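Local coordinates for protein trigger factor (Thermotoga maritima, PDB 2NSA) that probably acts as a chaperone that keeps newly made chains open and as a peptidyl-prolyl isomerase, this piece being its C-terminal chaperone domain, at residues E4-L9 / E35-I40; S28-L33 / L158-V163; E39-E44 / D91-R96. One frame throughout, in Å; residues are numbered along the deposited sequence.

In the fold
The three contacts belong to the all-helical C-terminal chaperone domain; the isomerase domain is not in this chain, so none of them lies at that active site. Helix 25-36 joins interactions 1 and 2, whose centres are about 12 Å apart and which touch where Leu-9 CD2 meets Leu-33 CD1 at 3.5 Å. Interactions 1 and 3 share Glu-39 and Ile-40; their centres lie about 10 Å apart, and Pro-38 O approaches Lys-93 CD at 3.6 Å. Interactions 2 and 3 do not touch: their centres are about 18 Å apart, their nearest atoms about 6 Å. Along the chain, interaction 3 is nested inside the loop that interaction 2 closes.

Interaction 1. Residues E4-L9 / E35-I40; sequences ETLEQL and EKLPEI
Two flat peptide groups each receive a branched side chain on one face: CG2 of Ile-40 lies over the Thr-5/Leu-6 peptide, 3.7 Å from Thr-5 O, and CD1 of Leu-9 lies over the Lys-36/Leu-37 peptide, 3.7 Å from Lys-36 C. A third flat group, the Gln-8 amide, works within its own segment. Its OE1 accepts from two backbone donors, Glu-4 N at 2.9 Å and Thr-5 N at 3.0 Å, which are tilted from the carbonyl plane by 24° and 17°.

The Thr-5 bond completes a capping box, because Thr-5 OG1 in turn accepts from Gln-8 N at 3.2 Å. The box caps the first turn of helix 6-12, and Thr-5 O, on which Ile-40 rests, accepts from Leu-9 N.

The apolar contact divides at Ile-40. CG1 stands between the backbone N and the carbonyl carbon (chi1 65°), and CG2 is anti to the carbonyl carbon; CD1, at the end of the longer branch, meets Leu-6 CD1 at 3.9 Å, the two side chains crossing at a slant. Leu-9 also reaches Leu-37, CD1 to CD2 at 4.0 Å, and its CD1 lies 3.8 Å from Lys-36 CB. Beyond CB the lysine chain leads away, so it contributes its root rather than its charge. Leu-6 and Leu-37 both continue into helices 77-105 and 140-160, touching Leu-101 and Leu-159, and Val-97 and Leu-156, respectively. Phe-3 packs on Ile-40, Lys-36 and Gln-8, and its N donates to Glu-39 OE1, a polar tie beside the contact.

Between the segments the contact is apolar, methyl on methyl and methyl on peptide face, so it would depend on shape and close packing rather than on bond direction, while the capping box holds the start of the helix beside it.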
loop_
_atom_site.group_PDB
_atom_site.type_symbol
_atom_site.label_atom_id
_atom_site.label_comp_id
_atom_site.label_asym_id
_atom_site.label_seq_id
_atom_site.Cartn_x
_atom_site.Cartn_y
_atom_site.Cartn_z
ATOM N N GLU A 4 -10.101 13.709 -9.525
ATOM C CA GLU A 4 -9.196 14.039 -10.616
ATOM C C GLU A 4 -7.888 14.603 -10.069
ATOM O O GLU A 4 -6.837 14.471 -10.694
ATOM C CB GLU A 4 -9.855 15.059 -11.550
ATOM C CG GLU A 4 -9.016 15.442 -12.763
ATOM C CD GLU A 4 -9.743 16.394 -13.696
ATOM O OE1 GLU A 4 -10.774 15.990 -14.277
ATOM O OE2 GLU A 4 -9.286 17.547 -13.847
ATOM N N THR A 5 -7.955 15.228 -8.896
ATOM C CA THR A 5 -6.771 15.813 -8.279
ATOM C C THR A 5 -6.610 15.380 -6.830
ATOM O O THR A 5 -7.578 15.001 -6.172
ATOM C CB THR A 5 -6.831 17.348 -8.300
ATOM O OG1 THR A 5 -7.872 17.795 -7.422
ATOM C CG2 THR A 5 -7.110 17.849 -9.707
ATOM N N LEU A 6 -5.377 15.448 -6.339
ATOM C CA LEU A 6 -5.080 15.072 -4.964
ATOM C C LEU A 6 -5.842 15.990 -4.016
ATOM O O LEU A 6 -6.308 15.563 -2.962
ATOM C CB LEU A 6 -3.577 15.191 -4.698
ATOM C CG LEU A 6 -3.093 14.791 -3.300
ATOM C CD1 LEU A 6 -3.426 13.326 -3.042
ATOM C CD2 LEU A 6 -1.595 15.027 -3.192
ATOM N N GLU A 7 -5.967 17.255 -4.402
ATOM C CA GLU A 7 -6.678 18.229 -3.581
ATOM C C GLU A 7 -8.142 17.852 -3.385
ATOM O O GLU A 7 -8.693 18.025 -2.298
ATOM C CB GLU A 7 -6.581 19.622 -4.205
ATOM C CG GLU A 7 -5.342 20.393 -3.790
ATOM C CD GLU A 7 -5.232 20.535 -2.281
ATOM O OE1 GLU A 7 -6.273 20.766 -1.624
ATOM O OE2 GLU A 7 -4.104 20.424 -1.750
ATOM N N GLN A 8 -8.778 17.346 -4.437
ATOM C CA GLN A 8 -10.177 16.945 -4.343
ATOM C C GLN A 8 -10.296 15.748 -3.414
ATOM O O GLN A 8 -11.248 15.636 -2.646
ATOM C CB GLN A 8 -10.725 16.572 -5.720
ATOM C CG GLN A 8 -10.760 17.718 -6.710
ATOM C CD GLN A 8 -11.253 17.282 -8.077
ATOM O OE1 GLN A 8 -10.674 16.394 -8.702
ATOM N NE2 GLN A 8 -12.326 17.908 -8.548
ATOM N N LEU A 9 -9.316 14.855 -3.486
ATOM C CA LEU A 9 -9.308 13.661 -2.653
ATOM C C LEU A 9 -9.196 14.058 -1.184
ATOM O O LEU A 9 -9.986 13.616 -0.354
ATOM C CB LEU A 9 -8.135 12.756 -3.054
ATOM C CG LEU A 9 -8.076 11.336 -2.477
ATOM C CD1 LEU A 9 -7.122 10.481 -3.306
ATOM C CD2 LEU A 9 -7.643 11.376 -1.030
ATOM N N GLU A 35 -7.321 3.578 -0.829
ATOM C CA GLU A 35 -8.377 3.128 -1.720
ATOM C C GLU A 35 -8.708 4.131 -2.819
ATOM O O GLU A 35 -9.046 3.745 -3.938
ATOM C CB GLU A 35 -9.636 2.821 -0.911
ATOM C CG GLU A 35 -10.808 2.348 -1.746
ATOM C CD GLU A 35 -12.025 2.018 -0.905
ATOM O OE1 GLU A 35 -13.050 1.600 -1.484
ATOM O OE2 GLU A 35 -11.956 2.174 0.335
ATOM N N LYS A 36 -8.595 5.418 -2.509
ATOM C CA LYS A 36 -8.925 6.453 -3.481
ATOM C C LYS A 36 -7.758 6.945 -4.331
ATOM O O LYS A 36 -7.965 7.459 -5.429
ATOM C CB LYS A 36 -9.574 7.643 -2.767
ATOM C CG LYS A 36 -10.914 7.323 -2.124
ATOM C CD LYS A 36 -11.923 6.843 -3.157
ATOM C CE LYS A 36 -13.287 6.600 -2.528
ATOM N NZ LYS A 36 -14.287 6.128 -3.522
ATOM N N LEU A 37 -6.537 6.778 -3.834
ATOM C CA LEU A 37 -5.358 7.233 -4.564
ATOM C C LEU A 37 -5.273 6.822 -6.040
ATOM O O LEU A 37 -4.898 7.629 -6.884
ATOM C CB LEU A 37 -4.080 6.804 -3.828
ATOM C CG LEU A 37 -3.690 7.665 -2.618
ATOM C CD1 LEU A 37 -2.469 7.070 -1.920
ATOM C CD2 LEU A 37 -3.391 9.089 -3.086
ATOM N N PRO A 38 -5.628 5.571 -6.378
ATOM C CA PRO A 38 -5.553 5.148 -7.784
ATOM C C PRO A 38 -6.349 6.023 -8.756
ATOM O O PRO A 38 -6.044 6.075 -9.947
ATOM C CB PRO A 38 -6.094 3.717 -7.750
ATOM C CG PRO A 38 -5.763 3.253 -6.379
ATOM C CD PRO A 38 -6.079 4.461 -5.523
ATOM N N GLU A 39 -7.364 6.707 -8.243
ATOM C CA GLU A 39 -8.220 7.551 -9.074
ATOM C C GLU A 39 -7.578 8.802 -9.665
ATOM O O GLU A 39 -8.079 9.342 -10.651
ATOM C CB GLU A 39 -9.460 7.953 -8.277
ATOM C CG GLU A 39 -10.453 6.822 -8.073
ATOM C CD GLU A 39 -11.591 7.200 -7.142
ATOM O OE1 GLU A 39 -11.980 8.388 -7.129
ATOM O OE2 GLU A 39 -12.102 6.305 -6.433
ATOM N N ILE A 40 -6.472 9.255 -9.087
ATOM C CA ILE A 40 -5.823 10.469 -9.568
ATOM C C ILE A 40 -4.618 10.268 -10.475
ATOM O O ILE A 40 -3.812 11.183 -10.659
ATOM C CB ILE A 40 -5.406 11.367 -8.389
ATOM C CG1 ILE A 40 -4.331 10.673 -7.548
ATOM C CG2 ILE A 40 -6.626 11.669 -7.528
ATOM C CD1 ILE A 40 -3.729 11.563 -6.474
#

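Interaction 2. Residues S28-L33 / L158-V163; sequences SMREQL and LLLQEV
Leu-160 is aimed at helix 25-36 by a chi1 of -64°, with CG anti to its own carbonyl carbon, while Leu-33 answers with CG anti to the backbone N (chi1 179°). The Leu-160 fork straddles Met-29 CB, which lies 3.3 Å from CD2 and 3.5 Å from CD1, both closer than carbon atoms normally pack. CD1 also meets Arg-30 CG at 3.6 Å, the two side chains crossing at about a right angle, and CD2 meets Leu-33 CD2 at 3.7 Å. That same Leu-33 methyl touches Leu-159 CB at 3.9 Å. Met-29, a selenomethionine, bends at chi2 and chi3, and its CE comes 4.5 Å from Val-163 CG2, at the end of the type I turn that begins at Leu-160. An alanine at Leu-160 would probably open a gap against Met-29 CB and Leu-33 CD2 and strip Arg-30 CG of its methyl neighbour.

Arg-30 carries its charge past this packing to Asp-157, where NE forms a salt bridge. The contact thus seats the C-terminal end of helix 140-160 on helix 25-36, with helix 6-12 adjoining through Leu-9 and Leu-6, and helix 77-105 through Leu-101 and Lys-105.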
loop_
_atom_site.group_PDB
_atom_site.type_symbol
_atom_site.label_atom_id
_atom_site.label_comp_id
_atom_site.label_asym_id
_atom_site.label_seq_id
_atom_site.Cartn_x
_atom_site.Cartn_y
_atom_site.Cartn_z
ATOM N N SER A 28 -7.690 3.785 9.900
ATOM C CA SER A 28 -8.884 4.172 9.156
ATOM C C SER A 28 -8.595 5.118 7.991
ATOM O O SER A 28 -8.911 4.811 6.842
ATOM C CB SER A 28 -9.899 4.820 10.103
ATOM O OG SER A 28 -11.095 5.159 9.422
HETATM N N MSE A 29 -8.000 6.268 8.293
HETATM C CA MSE A 29 -7.681 7.256 7.265
HETATM C C MSE A 29 -6.760 6.700 6.181
HETATM O O MSE A 29 -6.975 6.949 4.995
HETATM C CB MSE A 29 -7.039 8.494 7.899
HETATM C CG MSE A 29 -7.988 9.346 8.734
HETATM SE SE MSE A 29 -9.326 10.290 7.692
HETATM C CE MSE A 29 -8.384 11.957 7.432
ATOM N N ARG A 30 -5.734 5.954 6.581
ATOM C CA ARG A 30 -4.811 5.378 5.609
ATOM C C ARG A 30 -5.563 4.486 4.636
ATOM O O ARG A 30 -5.325 4.527 3.429
ATOM C CB ARG A 30 -3.724 4.559 6.309
ATOM C CG ARG A 30 -2.687 5.393 7.029
ATOM C CD ARG A 30 -1.797 4.524 7.891
ATOM N NE ARG A 30 -1.181 5.299 8.965
ATOM C CZ ARG A 30 -0.673 4.772 10.074
ATOM N NH1 ARG A 30 -0.699 3.457 10.259
ATOM N NH2 ARG A 30 -0.156 5.559 11.007
ATOM N N GLU A 31 -6.478 3.684 5.167
ATOM C CA GLU A 31 -7.264 2.770 4.351
ATOM C C GLU A 31 -8.041 3.489 3.248
ATOM O O GLU A 31 -7.927 3.135 2.075
ATOM C CB GLU A 31 -8.228 1.978 5.238
ATOM C CG GLU A 31 -8.847 0.765 4.569
ATOM C CD GLU A 31 -9.756 -0.015 5.503
ATOM O OE1 GLU A 31 -9.326 -0.317 6.638
ATOM O OE2 GLU A 31 -10.897 -0.335 5.102
ATOM N N GLN A 32 -8.828 4.499 3.612
ATOM C CA GLN A 32 -9.607 5.225 2.614
ATOM C C GLN A 32 -8.702 6.003 1.667
ATOM O O GLN A 32 -9.002 6.142 0.480
ATOM C CB GLN A 32 -10.602 6.177 3.289
ATOM C CG GLN A 32 -11.519 6.898 2.305
ATOM C CD GLN A 32 -12.701 7.576 2.978
ATOM O OE1 GLN A 32 -12.531 8.423 3.856
ATOM N NE2 GLN A 32 -13.909 7.204 2.565
ATOM N N LEU A 33 -7.594 6.513 2.193
ATOM C CA LEU A 33 -6.650 7.263 1.375
ATOM C C LEU A 33 -6.083 6.348 0.295
ATOM O O LEU A 33 -6.074 6.696 -0.886
ATOM C CB LEU A 33 -5.518 7.813 2.245
ATOM C CG LEU A 33 -4.428 8.607 1.521
ATOM C CD1 LEU A 33 -5.048 9.744 0.729
ATOM C CD2 LEU A 33 -3.435 9.132 2.547
ATOM N N LEU A 158 1.954 11.777 6.048
ATOM C CA LEU A 158 2.078 13.193 5.706
ATOM C C LEU A 158 0.812 13.710 5.031
ATOM O O LEU A 158 0.340 14.808 5.337
ATOM C CB LEU A 158 3.280 13.421 4.786
ATOM C CG LEU A 158 4.659 13.399 5.443
ATOM C CD1 LEU A 158 5.739 13.338 4.369
ATOM C CD2 LEU A 158 4.834 14.648 6.306
ATOM N N LEU A 159 0.258 12.936 4.105
ATOM C CA LEU A 159 -0.957 13.373 3.434
ATOM C C LEU A 159 -2.103 13.517 4.429
ATOM O O LEU A 159 -2.823 14.514 4.411
ATOM C CB LEU A 159 -1.352 12.393 2.323
ATOM C CG LEU A 159 -0.393 12.299 1.136
ATOM C CD1 LEU A 159 -0.886 11.213 0.186
ATOM C CD2 LEU A 159 -0.298 13.641 0.414
ATOM N N LEU A 160 -2.271 12.529 5.303
ATOM C CA LEU A 160 -3.348 12.589 6.285
ATOM C C LEU A 160 -3.203 13.797 7.199
ATOM O O LEU A 160 -4.199 14.419 7.581
ATOM C CB LEU A 160 -3.371 11.317 7.129
ATOM C CG LEU A 160 -3.684 10.019 6.387
ATOM C CD1 LEU A 160 -3.623 8.867 7.368
ATOM C CD2 LEU A 160 -5.064 10.107 5.737
ATOM N N GLN A 161 -1.966 14.123 7.554
ATOM C CA GLN A 161 -1.703 15.257 8.431
ATOM C C GLN A 161 -1.885 16.596 7.717
ATOM O O GLN A 161 -1.841 17.656 8.347
ATOM C CB GLN A 161 -0.296 15.137 9.027
ATOM C CG GLN A 161 -0.220 14.073 10.125
ATOM C CD GLN A 161 1.190 13.595 10.423
ATOM O OE1 GLN A 161 2.166 14.296 10.166
ATOM N NE2 GLN A 161 1.299 12.396 10.990
ATOM N N GLU A 162 -2.104 16.545 6.406
ATOM C CA GLU A 162 -2.316 17.762 5.625
ATOM C C GLU A 162 -3.805 18.040 5.435
ATOM O O GLU A 162 -4.186 19.088 4.915
ATOM C CB GLU A 162 -1.644 17.651 4.251
ATOM C CG GLU A 162 -0.137 17.486 4.300
ATOM C CD GLU A 162 0.473 17.337 2.916
ATOM O OE1 GLU A 162 -0.129 16.648 2.069
ATOM O OE2 GLU A 162 1.557 17.903 2.682
ATOM N N VAL A 163 -4.648 17.098 5.848
ATOM C CA VAL A 163 -6.092 17.270 5.723
ATOM C C VAL A 163 -6.570 18.225 6.812
ATOM O O VAL A 163 -6.429 17.943 8.002
ATOM C CB VAL A 163 -6.843 15.927 5.871
ATOM C CG1 VAL A 163 -8.355 16.159 5.793
ATOM C CG2 VAL A 163 -6.406 14.967 4.775
#

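Interaction 3. Residues E39-E44 / D91-R96; sequences EIVEIE and DIKRDR
Apolar packing centres on the root of Lys-93, which Val-41 and Ile-43 both meet. Val-41 CG1 lies 3.5 Å from Lys-93 CB, and Ile-43 CG1 lies 3.4 Å from Lys-93 CG; both pairs make a tight fit. The two approaches differ: Val-41 crosses the lysine chain at a slant, whereas the Ile-43 and Lys-93 side chains run alongside one another, pointing opposite ways. Ile-43 CD1 goes on to Ile-92 CG2 at 4.2 Å and to Arg-96 CB, also at 4.2 Å.

Polar linkage between the segments runs through one water. It donates to Val-41 O at 2.9 Å and accepts from Lys-93 NZ at 2.8 Å. The lysine is extended beyond CG (chi2 178°), and its CD and CE pass near Val-41 O on the way to the water.

Ionic pairing stays inside the helix: Arg-94 NH1 donates to the anti lone pair of Asp-91 OD1 at 2.6 Å, 6° from the guanidinium plane. Arg-94 NE has its own acceptor in Leu-34 O, which ties helix 77-105 to helix 25-36.

Val-41 and Ile-43 point at the helix while Glu-42 points away, the alternation of an extended chain. Ile-92, Lys-93 and Arg-96 line the face of helix 77-105 that meets this chain, so the arrangement is that of an extended connection between helices 25-36 and 47-64 laid over helix 77-105 in this all-helical domain.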
loop_
_atom_site.group_PDB
_atom_site.type_symbol
_atom_site.label_atom_id
_atom_site.label_comp_id
_atom_site.label_asym_id
_atom_site.label_seq_id
_atom_site.Cartn_x
_atom_site.Cartn_y
_atom_site.Cartn_z
ATOM N N GLU A 39 -7.364 6.707 -8.243
ATOM C CA GLU A 39 -8.220 7.551 -9.074
ATOM C C GLU A 39 -7.578 8.802 -9.665
ATOM O O GLU A 39 -8.079 9.342 -10.651
ATOM C CB GLU A 39 -9.460 7.953 -8.277
ATOM C CG GLU A 39 -10.453 6.822 -8.073
ATOM C CD GLU A 39 -11.591 7.200 -7.142
ATOM O OE1 GLU A 39 -11.980 8.388 -7.129
ATOM O OE2 GLU A 39 -12.102 6.305 -6.433
ATOM N N ILE A 40 -6.472 9.255 -9.087
ATOM C CA ILE A 40 -5.823 10.469 -9.568
ATOM C C ILE A 40 -4.618 10.268 -10.475
ATOM O O ILE A 40 -3.812 11.183 -10.659
ATOM C CB ILE A 40 -5.406 11.367 -8.389
ATOM C CG1 ILE A 40 -4.331 10.673 -7.548
ATOM C CG2 ILE A 40 -6.626 11.669 -7.528
ATOM C CD1 ILE A 40 -3.729 11.563 -6.474
ATOM N N VAL A 41 -4.489 9.073 -11.041
ATOM C CA VAL A 41 -3.378 8.798 -11.940
ATOM C C VAL A 41 -3.807 7.884 -13.079
ATOM O O VAL A 41 -4.748 7.105 -12.943
ATOM C CB VAL A 41 -2.186 8.154 -11.186
ATOM C CG1 VAL A 41 -2.552 6.759 -10.718
ATOM C CG2 VAL A 41 -0.958 8.126 -12.079
ATOM N N GLU A 42 -3.117 7.999 -14.208
ATOM C CA GLU A 42 -3.406 7.178 -15.372
ATOM C C GLU A 42 -2.177 6.351 -15.726
ATOM O O GLU A 42 -1.053 6.858 -15.732
ATOM C CB GLU A 42 -3.793 8.055 -16.566
ATOM C CG GLU A 42 -2.737 9.086 -16.936
ATOM C CD GLU A 42 -3.026 9.771 -18.257
ATOM O OE1 GLU A 42 -3.030 9.075 -19.297
ATOM O OE2 GLU A 42 -3.249 11.002 -18.254
ATOM N N ILE A 43 -2.401 5.073 -16.012
ATOM C CA ILE A 43 -1.330 4.152 -16.377
ATOM C C ILE A 43 -1.625 3.600 -17.766
ATOM O O ILE A 43 -2.736 3.142 -18.036
ATOM C CB ILE A 43 -1.258 2.946 -15.407
ATOM C CG1 ILE A 43 -0.970 3.418 -13.980
ATOM C CG2 ILE A 43 -0.194 1.961 -15.884
ATOM C CD1 ILE A 43 0.463 3.838 -13.734
ATOM N N GLU A 44 -0.631 3.644 -18.644
ATOM C CA GLU A 44 -0.790 3.118 -19.992
ATOM C C GLU A 44 -0.043 1.787 -20.073
ATOM O O GLU A 44 1.152 1.751 -20.354
ATOM C CB GLU A 44 -0.239 4.122 -21.012
ATOM C CG GLU A 44 1.175 4.610 -20.728
ATOM C CD GLU A 44 1.575 5.791 -21.604
ATOM O OE1 GLU A 44 1.022 5.926 -22.719
ATOM O OE2 GLU A 44 2.446 6.582 -21.178
ATOM N N ASP A 91 -3.266 -1.368 -7.799
ATOM C CA ASP A 91 -2.027 -1.407 -7.020
ATOM C C ASP A 91 -0.909 -0.708 -7.792
ATOM O O ASP A 91 -0.100 0.029 -7.215
ATOM C CB ASP A 91 -1.559 -2.840 -6.722
ATOM C CG ASP A 91 -2.461 -3.579 -5.749
ATOM O OD1 ASP A 91 -3.162 -2.929 -4.950
ATOM O OD2 ASP A 91 -2.444 -4.831 -5.775
ATOM N N ILE A 92 -0.843 -0.971 -9.094
ATOM C CA ILE A 92 0.177 -0.360 -9.939
ATOM C C ILE A 92 0.013 1.158 -9.917
ATOM O O ILE A 92 0.999 1.898 -9.800
ATOM C CB ILE A 92 0.081 -0.886 -11.388
ATOM C CG1 ILE A 92 0.480 -2.362 -11.411
ATOM C CG2 ILE A 92 1.032 -0.113 -12.305
ATOM C CD1 ILE A 92 0.291 -3.025 -12.784
ATOM N N LYS A 93 -1.229 1.620 -10.036
ATOM C CA LYS A 93 -1.501 3.054 -9.997
ATOM C C LYS A 93 -1.133 3.636 -8.637
ATOM O O LYS A 93 -0.484 4.685 -8.550
ATOM C CB LYS A 93 -2.981 3.326 -10.268
ATOM C CG LYS A 93 -3.399 3.058 -11.696
ATOM C CD LYS A 93 -4.889 3.295 -11.863
ATOM C CE LYS A 93 -5.335 3.060 -13.280
ATOM N NZ LYS A 93 -6.807 3.247 -13.411
ATOM N N ARG A 94 -1.550 2.946 -7.581
ATOM C CA ARG A 94 -1.288 3.389 -6.223
ATOM C C ARG A 94 0.208 3.517 -5.961
ATOM O O ARG A 94 0.669 4.522 -5.407
ATOM C CB ARG A 94 -1.905 2.410 -5.219
ATOM C CG ARG A 94 -2.033 2.974 -3.816
ATOM C CD ARG A 94 -2.711 2.004 -2.853
ATOM N NE ARG A 94 -4.038 1.587 -3.294
ATOM C CZ ARG A 94 -4.297 0.427 -3.891
ATOM N NH1 ARG A 94 -3.317 -0.432 -4.121
ATOM N NH2 ARG A 94 -5.542 0.117 -4.242
ATOM N N ASP A 95 0.974 2.502 -6.347
ATOM C CA ASP A 95 2.408 2.568 -6.113
ATOM C C ASP A 95 3.064 3.706 -6.893
ATOM O O ASP A 95 3.988 4.345 -6.393
ATOM C CB ASP A 95 3.071 1.221 -6.416
ATOM C CG ASP A 95 2.694 0.153 -5.398
ATOM O OD1 ASP A 95 2.138 0.513 -4.340
ATOM O OD2 ASP A 95 2.960 -1.045 -5.651
ATOM N N ARG A 96 2.593 3.974 -8.108
ATOM C CA ARG A 96 3.152 5.077 -8.883
ATOM C C ARG A 96 2.851 6.405 -8.170
ATOM O O ARG A 96 3.738 7.261 -8.028
ATOM C CB ARG A 96 2.555 5.100 -10.292
ATOM C CG ARG A 96 2.900 6.361 -11.089
ATOM C CD ARG A 96 4.388 6.512 -11.336
ATOM N NE ARG A 96 4.631 7.664 -12.210
ATOM C CZ ARG A 96 5.811 8.252 -12.385
ATOM N NH1 ARG A 96 6.886 7.805 -11.748
ATOM N NH2 ARG A 96 5.912 9.297 -13.194
HETATM O O HOH W 1 -7.293 5.821 -12.436
#